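Local atomic coordinates of pantothenate synthetase (Francisella tularensis subsp. tularensis, PDB entry 5HG0), a protein that probably joins pantoate to beta-alanine in an ATP-dependent reaction that passes through a pantoyl-adenylate and yields pantothenate, AMP and diphosphate. Residues 147-152 with 171-176; 26-31 with 52-57. All coordinates share one frame; numbering follows the deposited sequence.

Contact 1 of 2, residues 147-152 with 171-176; sequences LYLGEK and TKIIVC. With SAM (S-adenosylmethionine), chain D.
Y148 and I174 sit side by side on neighbouring parallel strands, and the isoleucine packs over one face of the tyrosine ring. I174 CD1 makes a CH-pi contact, 4.1 Å from the centroid of the Y148 ring and offset toward the rim. I174 CB also closes to 3.5 Å of Y148 CD2. Y148 CG lies beside its backbone N (chi1 -63°). I174 has nearly the same first torsion and leaves the same sheet face, so the side chains run alongside. C176 SG lies farther off, at the ring edge. On the other sheet face L149 CD1 meets I173 CG2 at 3.6 Å.

The backbones hold this register. L147 N bonds to K172 O, and I174 N to L147 O at 2.7 Å. The pairing continues from L149 N to I174 O and from C176 N to L149 O. E151 N then bonds to C176 O at 2.8 Å, less straight at 135°, where 147-152 leaves the strand.

Further out, Y148 OH bonds to E49 and N50, at and just past the C-terminal end of helix 37-49. Helix 154-166 lies against L147, I173 and V175 on the opposite face. With this helix the strands form a beta-alpha-beta unit.

At the C-terminal strand end G150 N makes two weak hydrogen bonds to the ribose of S-adenosylmethionine, the shorter at 3.1 Å to O2'. K152 NZ comes to 3.3 Å from adenine N7 of the ligand and bonds weakly to S188 OG. G150 belongs to the predicted ATP site, and its ribose bonds are consistent with a similar grip on the ATP ribose.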
ATOM      1  N   LEU B 147      -8.846 -15.486   3.892  1.00 29.13           N
ATOM      2  CA  LEU B 147      -7.817 -15.600   2.867  1.00 27.18           C
ATOM      3  C   LEU B 147      -6.991 -16.849   3.139  1.00 27.15           C
ATOM      4  O   LEU B 147      -6.514 -17.049   4.260  1.00 21.63           O
ATOM      5  CB  LEU B 147      -6.919 -14.361   2.851  1.00 20.26           C
ATOM      6  CG  LEU B 147      -5.693 -14.407   1.938  1.00 18.75           C
ATOM      7  CD1 LEU B 147      -6.110 -14.461   0.479  1.00 19.92           C
ATOM      8  CD2 LEU B 147      -4.774 -13.219   2.203  1.00 30.00           C
ATOM      9  N   TYR B 148      -6.812 -17.679   2.116  1.00 20.67           N
ATOM     10  CA  TYR B 148      -6.144 -18.966   2.261  1.00 18.98           C
ATOM     11  C   TYR B 148      -4.815 -18.940   1.523  1.00 26.13           C
ATOM     12  O   TYR B 148      -4.761 -18.601   0.336  1.00 25.93           O
ATOM     13  CB  TYR B 148      -7.039 -20.096   1.750  1.00 16.16           C
ATOM     14  CG  TYR B 148      -8.312 -20.217   2.560  1.00 26.11           C
ATOM     15  CD1 TYR B 148      -9.413 -19.414   2.283  1.00 26.39           C
ATOM     16  CD2 TYR B 148      -8.400 -21.104   3.623  1.00 24.68           C
ATOM     17  CE1 TYR B 148     -10.572 -19.508   3.031  1.00 26.40           C
ATOM     18  CE2 TYR B 148      -9.556 -21.206   4.374  1.00 30.34           C
ATOM     19  CZ  TYR B 148     -10.637 -20.405   4.073  1.00 35.37           C
ATOM     20  OH  TYR B 148     -11.785 -20.501   4.821  1.00 54.68           O
ATOM     21  N   LEU B 149      -3.746 -19.294   2.237  1.00 21.96           N
ATOM     22  CA  LEU B 149      -2.386 -19.231   1.727  1.00 18.13           C
ATOM     23  C   LEU B 149      -1.679 -20.552   1.986  1.00 24.96           C
ATOM     24  O   LEU B 149      -1.914 -21.204   3.009  1.00 27.75           O
ATOM     25  CB  LEU B 149      -1.606 -18.086   2.385  1.00 16.74           C
ATOM     26  CG  LEU B 149      -2.178 -16.679   2.207  1.00 22.41           C
ATOM     27  CD1 LEU B 149      -1.430 -15.687   3.088  1.00 32.69           C
ATOM     28  CD2 LEU B 149      -2.120 -16.252   0.753  1.00 17.14           C
ATOM     29  N   GLY B 150      -0.815 -20.943   1.057  1.00 26.36           N
ATOM     30  CA  GLY B 150      -0.040 -22.156   1.213  1.00 22.64           C
ATOM     31  C   GLY B 150       1.243 -21.919   1.990  1.00 22.00           C
ATOM     32  O   GLY B 150       1.847 -20.852   1.921  1.00 28.46           O
ATOM     33  N   GLU B 151       1.655 -22.947   2.736  1.00 32.63           N
ATOM     34  CA  GLU B 151       2.854 -22.856   3.561  1.00 34.18           C
ATOM     35  C   GLU B 151       4.136 -22.857   2.735  1.00 33.75           C
ATOM     36  O   GLU B 151       5.193 -22.480   3.254  1.00 28.19           O
ATOM     37  CB  GLU B 151       2.876 -24.015   4.562  1.00 48.69           C
ATOM     38  CG  GLU B 151       3.927 -23.922   5.661  1.00 54.30           C
ATOM     39  CD  GLU B 151       3.974 -25.176   6.509  1.00 69.82           C
ATOM     40  OE1 GLU B 151       4.079 -25.061   7.748  1.00 85.73           O
ATOM     41  OE2 GLU B 151       3.889 -26.279   5.930  1.00 71.51           O
ATOM     42  N   LYS B 152       4.067 -23.262   1.463  1.00 37.69           N
ATOM     43  CA  LYS B 152       5.280 -23.389   0.658  1.00 40.41           C
ATOM     44  C   LYS B 152       5.990 -22.054   0.478  1.00 43.25           C
ATOM     45  O   LYS B 152       7.223 -22.014   0.392  1.00 46.25           O
ATOM     46  CB  LYS B 152       4.948 -23.998  -0.705  1.00 24.46           C
ATOM     47  CG  LYS B 152       6.169 -24.231  -1.587  1.00 37.19           C
ATOM     48  CD  LYS B 152       5.804 -24.940  -2.877  1.00 51.45           C
ATOM     49  CE  LYS B 152       6.229 -24.125  -4.083  1.00 53.38           C
ATOM     50  NZ  LYS B 152       5.087 -23.899  -5.014  1.00 47.40           N
ATOM     51  N   THR B 171      -9.669  -9.316   7.365  1.00 39.05           N
ATOM     52  CA  THR B 171      -9.605 -10.638   6.757  1.00 39.00           C
ATOM     53  C   THR B 171      -8.758 -11.548   7.631  1.00 34.51           C
ATOM     54  O   THR B 171      -7.662 -11.166   8.051  1.00 41.02           O
ATOM     55  CB  THR B 171      -9.015 -10.571   5.342  1.00 44.96           C
ATOM     56  OG1 THR B 171      -9.923  -9.884   4.471  1.00 44.09           O
ATOM     57  CG2 THR B 171      -8.759 -11.967   4.802  1.00 37.92           C
ATOM     58  N   LYS B 172      -9.272 -12.743   7.910  1.00 34.85           N
ATOM     59  CA  LYS B 172      -8.511 -13.770   8.602  1.00 34.90           C
ATOM     60  C   LYS B 172      -7.692 -14.560   7.590  1.00 40.82           C
ATOM     61  O   LYS B 172      -8.161 -14.853   6.486  1.00 35.24           O
ATOM     62  CB  LYS B 172      -9.440 -14.705   9.379  1.00 27.85           C
ATOM     63  CG  LYS B 172      -8.728 -15.774  10.194  1.00 41.65           C
ATOM     64  CD  LYS B 172      -9.722 -16.722  10.846  1.00 53.72           C
ATOM     65  CE  LYS B 172      -9.024 -17.938  11.436  1.00 59.74           C
ATOM     66  NZ  LYS B 172      -9.998 -18.950  11.933  1.00 53.75           N
ATOM     67  N   ILE B 173      -6.463 -14.897   7.967  1.00 42.25           N
ATOM     68  CA  ILE B 173      -5.531 -15.593   7.086  1.00 36.67           C
ATOM     69  C   ILE B 173      -5.402 -17.029   7.568  1.00 36.11           C
ATOM     70  O   ILE B 173      -4.994 -17.277   8.709  1.00 40.72           O
ATOM     71  CB  ILE B 173      -4.163 -14.897   7.045  1.00 26.57           C
ATOM     72  CG1 ILE B 173      -4.291 -13.512   6.405  1.00 19.70           C
ATOM     73  CG2 ILE B 173      -3.164 -15.757   6.291  1.00 17.97           C
ATOM     74  CD1 ILE B 173      -3.000 -12.740   6.347  1.00 20.66           C
ATOM     75  N   ILE B 174      -5.751 -17.975   6.698  1.00 23.94           N
ATOM     76  CA  ILE B 174      -5.673 -19.402   6.991  1.00 23.35           C
ATOM     77  C   ILE B 174      -4.529 -19.980   6.174  1.00 29.49           C
ATOM     78  O   ILE B 174      -4.573 -19.975   4.937  1.00 29.00           O
ATOM     79  CB  ILE B 174      -6.992 -20.122   6.676  1.00 23.33           C
ATOM     80  CG1 ILE B 174      -8.133 -19.580   7.547  1.00 34.51           C
ATOM     81  CG2 ILE B 174      -6.838 -21.630   6.858  1.00 20.00           C
ATOM     82  CD1 ILE B 174      -8.928 -18.451   6.898  1.00 36.98           C
ATOM     83  N   VAL B 175      -3.497 -20.464   6.860  1.00 33.79           N
ATOM     84  CA  VAL B 175      -2.320 -21.031   6.218  1.00 30.80           C
ATOM     85  C   VAL B 175      -2.486 -22.541   6.145  1.00 32.72           C
ATOM     86  O   VAL B 175      -2.882 -23.181   7.126  1.00 36.84           O
ATOM     87  CB  VAL B 175      -1.038 -20.654   6.983  1.00 23.75           C
ATOM     88  CG1 VAL B 175       0.190 -21.126   6.221  1.00 19.86           C
ATOM     89  CG2 VAL B 175      -1.002 -19.154   7.230  1.00 19.26           C
ATOM     90  N   CYS B 176      -2.186 -23.112   4.978  1.00 37.26           N
ATOM     91  CA  CYS B 176      -2.393 -24.529   4.744  1.00 35.29           C
ATOM     92  C   CYS B 176      -1.060 -25.238   4.518  1.00 35.87           C
ATOM     93  O   CYS B 176      -0.131 -24.658   3.948  1.00 31.77           O
ATOM     94  CB  CYS B 176      -3.309 -24.752   3.534  1.00 37.55           C
ATOM     95  SG  CYS B 176      -4.907 -23.902   3.650  1.00 44.06           S
TER
HETATM   96  N   SAM D 301       2.157 -15.097  -5.529  1.00 48.11           N
HETATM   97  CA  SAM D 301       0.951 -15.295  -6.329  1.00 60.37           C
HETATM   98  C   SAM D 301      -0.051 -14.158  -6.135  1.00 59.83           C
HETATM   99  O   SAM D 301      -0.976 -14.244  -5.327  1.00 64.23           O
HETATM  100  OXT SAM D 301       0.051 -13.119  -6.791  1.00 43.76           O
HETATM  101  CB  SAM D 301       0.344 -16.673  -6.056  1.00 63.91           C
HETATM  102  CG  SAM D 301       1.332 -17.793  -6.361  1.00 64.85           C
HETATM  103  SD  SAM D 301       0.870 -19.484  -5.894  1.00 47.50           S
HETATM  104  CE  SAM D 301       0.688 -20.217  -7.542  1.00 10.59           C
HETATM  105  C5' SAM D 301      -0.855 -19.433  -5.337  1.00 43.13           C
HETATM  106  C4' SAM D 301      -1.078 -20.057  -3.957  1.00 32.68           C
HETATM  107  O4' SAM D 301      -0.944 -21.471  -3.979  1.00 44.72           O
HETATM  108  C3' SAM D 301      -0.074 -19.534  -2.942  1.00 41.45           C
HETATM  109  O3' SAM D 301      -0.757 -19.128  -1.782  1.00 24.05           O
HETATM  110  C2' SAM D 301       0.788 -20.726  -2.601  1.00 37.95           C
HETATM  111  O2' SAM D 301       1.202 -20.703  -1.257  1.00 36.04           O
HETATM  112  C1' SAM D 301      -0.148 -21.885  -2.882  1.00 34.65           C
HETATM  113  N9  SAM D 301       0.624 -23.110  -3.153  1.00 32.60           N
HETATM  114  C8  SAM D 301       1.505 -23.306  -4.184  1.00 30.82           C
HETATM  115  N7  SAM D 301       2.017 -24.553  -4.078  1.00 31.40           N
HETATM  116  C5  SAM D 301       1.484 -25.151  -2.990  1.00 30.37           C
HETATM  117  C6  SAM D 301       1.668 -26.410  -2.436  1.00 32.40           C
HETATM  118  N6  SAM D 301       2.508 -27.276  -2.998  1.00 31.86           N
HETATM  119  N1  SAM D 301       0.975 -26.753  -1.296  1.00 32.74           N
HETATM  120  C2  SAM D 301       0.106 -25.850  -0.715  1.00 25.09           C
HETATM  121  N3  SAM D 301      -0.068 -24.598  -1.273  1.00 36.09           N
HETATM  122  C4  SAM D 301       0.608 -24.254  -2.396  1.00 37.47           C

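Contact 2 of 2, residues 26-31 with 52-57; sequences IGFVPT and VVIVSI. With SAM (S-adenosylmethionine), chain D.
S56 O accepts two bonds from one residue, T31. The backbone N of T31 and its hydroxyl OG1 each lie 2.9 Å from S56 O. Both donors are tilted out of the carbonyl plane, T31 N by 29°. T31 OG1 stands between its own backbone N and carbonyl carbon (chi1 76°), and this brings it over to the neighbouring strand. OG1 is also bonded to G33 N, just beyond the strand, so the threonine ties the strand end to the loop that follows.

S56 OG is used on the other face. It shares a water with T31 O, 2.6 Å from each of these two oxygens. S56 OG also lies 3.2 Å from P30 CA. The edge of the F28 ring meets S56 CB, which lies in the ring plane, 3.5 Å from F28 CE1. F28 CD1 comes to 3.4 Å from I54 O. P30 CD lies over one face of this ring. Farther back on the same sheet face I26 CG2 packs on I54 CD1. P30 O lies 3.4 Å from C5' of S-adenosylmethionine, at the C-terminal end of the strand.

The strands are parallel and in register from I26 with V52 to T31 with I57. The bond from G27 N to V52 O is short, 2.7 Å, and nearly straight at 177°.

Strand 26-31, helix 37-49 and strand 52-57 form a beta-alpha-beta unit, and V53, V55 and T31 face that helix. T31 touches H39 of that helix, the predicted proton donor. Helix 127-142 packs on F28 and S56 from the other face. Strand 146-150 flanks 26-31, and D90, near strand 91-93, bonds to V53 N.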
ATOM      1  N   ILE B  26     -17.233 -15.211   2.978  1.00 36.94           N
ATOM      2  CA  ILE B  26     -16.563 -15.187   1.684  1.00 30.10           C
ATOM      3  C   ILE B  26     -15.128 -15.658   1.867  1.00 28.65           C
ATOM      4  O   ILE B  26     -14.386 -15.104   2.687  1.00 29.67           O
ATOM      5  CB  ILE B  26     -16.606 -13.787   1.052  1.00 34.47           C
ATOM      6  CG1 ILE B  26     -18.052 -13.369   0.792  1.00 33.37           C
ATOM      7  CG2 ILE B  26     -15.804 -13.767  -0.238  1.00 20.81           C
ATOM      8  CD1 ILE B  26     -18.186 -11.952   0.277  1.00 46.77           C
ATOM      9  N   GLY B  27     -14.745 -16.681   1.112  1.00 32.11           N
ATOM     10  CA  GLY B  27     -13.375 -17.174   1.079  1.00 27.85           C
ATOM     11  C   GLY B  27     -12.724 -16.824  -0.248  1.00 29.15           C
ATOM     12  O   GLY B  27     -13.375 -16.854  -1.295  1.00 28.33           O
ATOM     13  N   PHE B  28     -11.435 -16.494  -0.197  1.00 32.22           N
ATOM     14  CA  PHE B  28     -10.683 -16.065  -1.371  1.00 24.00           C
ATOM     15  C   PHE B  28      -9.387 -16.855  -1.455  1.00 20.24           C
ATOM     16  O   PHE B  28      -8.645 -16.942  -0.471  1.00 15.85           O
ATOM     17  CB  PHE B  28     -10.399 -14.560  -1.314  1.00 19.45           C
ATOM     18  CG  PHE B  28      -9.577 -14.044  -2.461  1.00 24.09           C
ATOM     19  CD1 PHE B  28      -9.867 -14.410  -3.768  1.00 24.02           C
ATOM     20  CD2 PHE B  28      -8.533 -13.162  -2.231  1.00 12.88           C
ATOM     21  CE1 PHE B  28      -9.115 -13.923  -4.822  1.00 17.73           C
ATOM     22  CE2 PHE B  28      -7.776 -12.671  -3.276  1.00 16.86           C
ATOM     23  CZ  PHE B  28      -8.063 -13.056  -4.574  1.00 20.81           C
ATOM     24  N   VAL B  29      -9.124 -17.434  -2.619  1.00 12.67           N
ATOM     25  CA  VAL B  29      -7.893 -18.162  -2.891  1.00 20.02           C
ATOM     26  C   VAL B  29      -7.242 -17.553  -4.124  1.00 21.96           C
ATOM     27  O   VAL B  29      -7.654 -17.819  -5.253  1.00 31.63           O
ATOM     28  CB  VAL B  29      -8.151 -19.667  -3.089  1.00 23.19           C
ATOM     29  CG1 VAL B  29      -6.843 -20.384  -3.387  1.00 13.27           C
ATOM     30  CG2 VAL B  29      -8.815 -20.257  -1.859  1.00 25.27           C
ATOM     31  N   PRO B  30      -6.226 -16.708  -3.945  1.00 24.59           N
ATOM     32  CA  PRO B  30      -5.526 -16.132  -5.102  1.00 23.76           C
ATOM     33  C   PRO B  30      -4.475 -17.096  -5.636  1.00 26.58           C
ATOM     34  O   PRO B  30      -3.683 -17.657  -4.876  1.00 35.60           O
ATOM     35  CB  PRO B  30      -4.885 -14.863  -4.531  1.00 18.15           C
ATOM     36  CG  PRO B  30      -4.666 -15.181  -3.092  1.00 15.13           C
ATOM     37  CD  PRO B  30      -5.786 -16.110  -2.674  1.00 21.45           C
ATOM     38  N   THR B  31      -4.487 -17.304  -6.952  1.00 22.84           N
ATOM     39  CA  THR B  31      -3.512 -18.151  -7.621  1.00 13.66           C
ATOM     40  C   THR B  31      -3.016 -17.445  -8.873  1.00 23.80           C
ATOM     41  O   THR B  31      -3.524 -16.389  -9.263  1.00 25.36           O
ATOM     42  CB  THR B  31      -4.097 -19.519  -8.009  1.00 21.61           C
ATOM     43  OG1 THR B  31      -4.934 -19.368  -9.164  1.00 30.14           O
ATOM     44  CG2 THR B  31      -4.923 -20.107  -6.873  1.00 13.87           C
ATOM     45  N   VAL B  52     -19.305 -18.677   0.138  1.00 37.17           N
ATOM     46  CA  VAL B  52     -18.885 -18.275  -1.198  1.00 33.30           C
ATOM     47  C   VAL B  52     -17.370 -18.374  -1.271  1.00 35.29           C
ATOM     48  O   VAL B  52     -16.666 -17.842  -0.406  1.00 38.54           O
ATOM     49  CB  VAL B  52     -19.349 -16.845  -1.538  1.00 38.11           C
ATOM     50  CG1 VAL B  52     -18.871 -16.450  -2.923  1.00 33.33           C
ATOM     51  CG2 VAL B  52     -20.864 -16.735  -1.444  1.00 38.06           C
ATOM     52  N   VAL B  53     -16.868 -19.050  -2.301  1.00 37.93           N
ATOM     53  CA  VAL B  53     -15.435 -19.216  -2.520  1.00 30.39           C
ATOM     54  C   VAL B  53     -15.076 -18.543  -3.834  1.00 31.21           C
ATOM     55  O   VAL B  53     -15.576 -18.935  -4.897  1.00 40.74           O
ATOM     56  CB  VAL B  53     -15.018 -20.694  -2.533  1.00 28.83           C
ATOM     57  CG1 VAL B  53     -13.588 -20.828  -3.024  1.00 20.22           C
ATOM     58  CG2 VAL B  53     -15.161 -21.296  -1.147  1.00 27.37           C
ATOM     59  N   ILE B  54     -14.214 -17.534  -3.762  1.00 25.11           N
ATOM     60  CA  ILE B  54     -13.683 -16.859  -4.940  1.00 23.09           C
ATOM     61  C   ILE B  54     -12.260 -17.347  -5.162  1.00 31.66           C
ATOM     62  O   ILE B  54     -11.458 -17.402  -4.221  1.00 26.47           O
ATOM     63  CB  ILE B  54     -13.717 -15.328  -4.776  1.00 29.62           C
ATOM     64  CG1 ILE B  54     -15.118 -14.851  -4.379  1.00 19.92           C
ATOM     65  CG2 ILE B  54     -13.264 -14.647  -6.063  1.00 27.62           C
ATOM     66  CD1 ILE B  54     -15.161 -13.413  -3.897  1.00 20.66           C
ATOM     67  N   VAL B  55     -11.950 -17.720  -6.400  1.00 26.40           N
ATOM     68  CA  VAL B  55     -10.594 -18.059  -6.810  1.00 22.30           C
ATOM     69  C   VAL B  55     -10.190 -17.097  -7.914  1.00 25.18           C
ATOM     70  O   VAL B  55     -10.941 -16.900  -8.876  1.00 36.23           O
ATOM     71  CB  VAL B  55     -10.484 -19.518  -7.288  1.00 23.79           C
ATOM     72  CG1 VAL B  55      -9.133 -19.760  -7.951  1.00 17.39           C
ATOM     73  CG2 VAL B  55     -10.689 -20.472  -6.125  1.00 29.95           C
ATOM     74  N   SER B  56      -9.022 -16.485  -7.764  1.00 18.75           N
ATOM     75  CA  SER B  56      -8.487 -15.584  -8.771  1.00 32.50           C
ATOM     76  C   SER B  56      -7.355 -16.267  -9.522  1.00 29.80           C
ATOM     77  O   SER B  56      -6.567 -17.014  -8.933  1.00 32.29           O
ATOM     78  CB  SER B  56      -7.989 -14.279  -8.143  1.00 29.63           C
ATOM     79  OG  SER B  56      -6.741 -14.458  -7.498  1.00 25.29           O
ATOM     80  N   ILE B  57      -7.292 -16.022 -10.827  1.00 16.50           N
ATOM     81  CA  ILE B  57      -6.184 -16.451 -11.672  1.00 15.59           C
ATOM     82  C   ILE B  57      -5.629 -15.209 -12.349  1.00 27.01           C
ATOM     83  O   ILE B  57      -6.328 -14.562 -13.140  1.00 23.56           O
ATOM     84  CB  ILE B  57      -6.615 -17.497 -12.713  1.00 28.84           C
ATOM     85  CG1 ILE B  57      -7.123 -18.761 -12.023  1.00 33.57           C
ATOM     86  CG2 ILE B  57      -5.458 -17.827 -13.644  1.00 19.01           C
ATOM     87  CD1 ILE B  57      -7.565 -19.849 -12.987  1.00 19.72           C
TER
HETATM   88  N   SAM D 301       2.157 -15.097  -5.529  1.00 48.11           N
HETATM   89  CA  SAM D 301       0.951 -15.295  -6.329  1.00 60.37           C
HETATM   90  C   SAM D 301      -0.051 -14.158  -6.135  1.00 59.83           C
HETATM   91  O   SAM D 301      -0.976 -14.244  -5.327  1.00 64.23           O
HETATM   92  OXT SAM D 301       0.051 -13.119  -6.791  1.00 43.76           O
HETATM   93  CB  SAM D 301       0.344 -16.673  -6.056  1.00 63.91           C
HETATM   94  CG  SAM D 301       1.332 -17.793  -6.361  1.00 64.85           C
HETATM   95  SD  SAM D 301       0.870 -19.484  -5.894  1.00 47.50           S
HETATM   96  CE  SAM D 301       0.688 -20.217  -7.542  1.00 10.59           C
HETATM   97  C5' SAM D 301      -0.855 -19.433  -5.337  1.00 43.13           C
HETATM   98  C4' SAM D 301      -1.078 -20.057  -3.957  1.00 32.68           C
HETATM   99  O4' SAM D 301      -0.944 -21.471  -3.979  1.00 44.72           O
HETATM  100  C3' SAM D 301      -0.074 -19.534  -2.942  1.00 41.45           C
HETATM  101  O3' SAM D 301      -0.757 -19.128  -1.782  1.00 24.05           O
HETATM  102  C2' SAM D 301       0.788 -20.726  -2.601  1.00 37.95           C
HETATM  103  O2' SAM D 301       1.202 -20.703  -1.257  1.00 36.04           O
HETATM  104  C1' SAM D 301      -0.148 -21.885  -2.882  1.00 34.65           C
HETATM  105  N9  SAM D 301       0.624 -23.110  -3.153  1.00 32.60           N
HETATM  106  C8  SAM D 301       1.505 -23.306  -4.184  1.00 30.82           C
HETATM  107  N7  SAM D 301       2.017 -24.553  -4.078  1.00 31.40           N
HETATM  108  C5  SAM D 301       1.484 -25.151  -2.990  1.00 30.37           C
HETATM  109  C6  SAM D 301       1.668 -26.410  -2.436  1.00 32.40           C
HETATM  110  N6  SAM D 301       2.508 -27.276  -2.998  1.00 31.86           N
HETATM  111  N1  SAM D 301       0.975 -26.753  -1.296  1.00 32.74           N
HETATM  112  C2  SAM D 301       0.106 -25.850  -0.715  1.00 25.09           C
HETATM  113  N3  SAM D 301      -0.068 -24.598  -1.273  1.00 36.09           N
HETATM  114  C4  SAM D 301       0.608 -24.254  -2.396  1.00 37.47           C
HETATM  115  O   HOH W   1      -4.334 -14.067  -8.353  1.00  2.85           O

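How the contacts relate
Following the chain from the N terminus, contact 2 comes first. Strand 26-31 leads through helix 37-49 and returns at 52-57, which closes the first loop. Contact 1 opens much later, at 147-152, and closes at 171-176 after helix 154-166. The two loops are in series and neither nests in the other. In the six-stranded parallel sheet, however, strands 26-31 and 146-150 are neighbours, so the contacts adjoin, with centres about 11 Å apart. A probable hydrogen bond from Y148 N to F28 O joins them, and L147 packs on P30. Both reach the S-adenosylmethionine at the C-terminal strand ends.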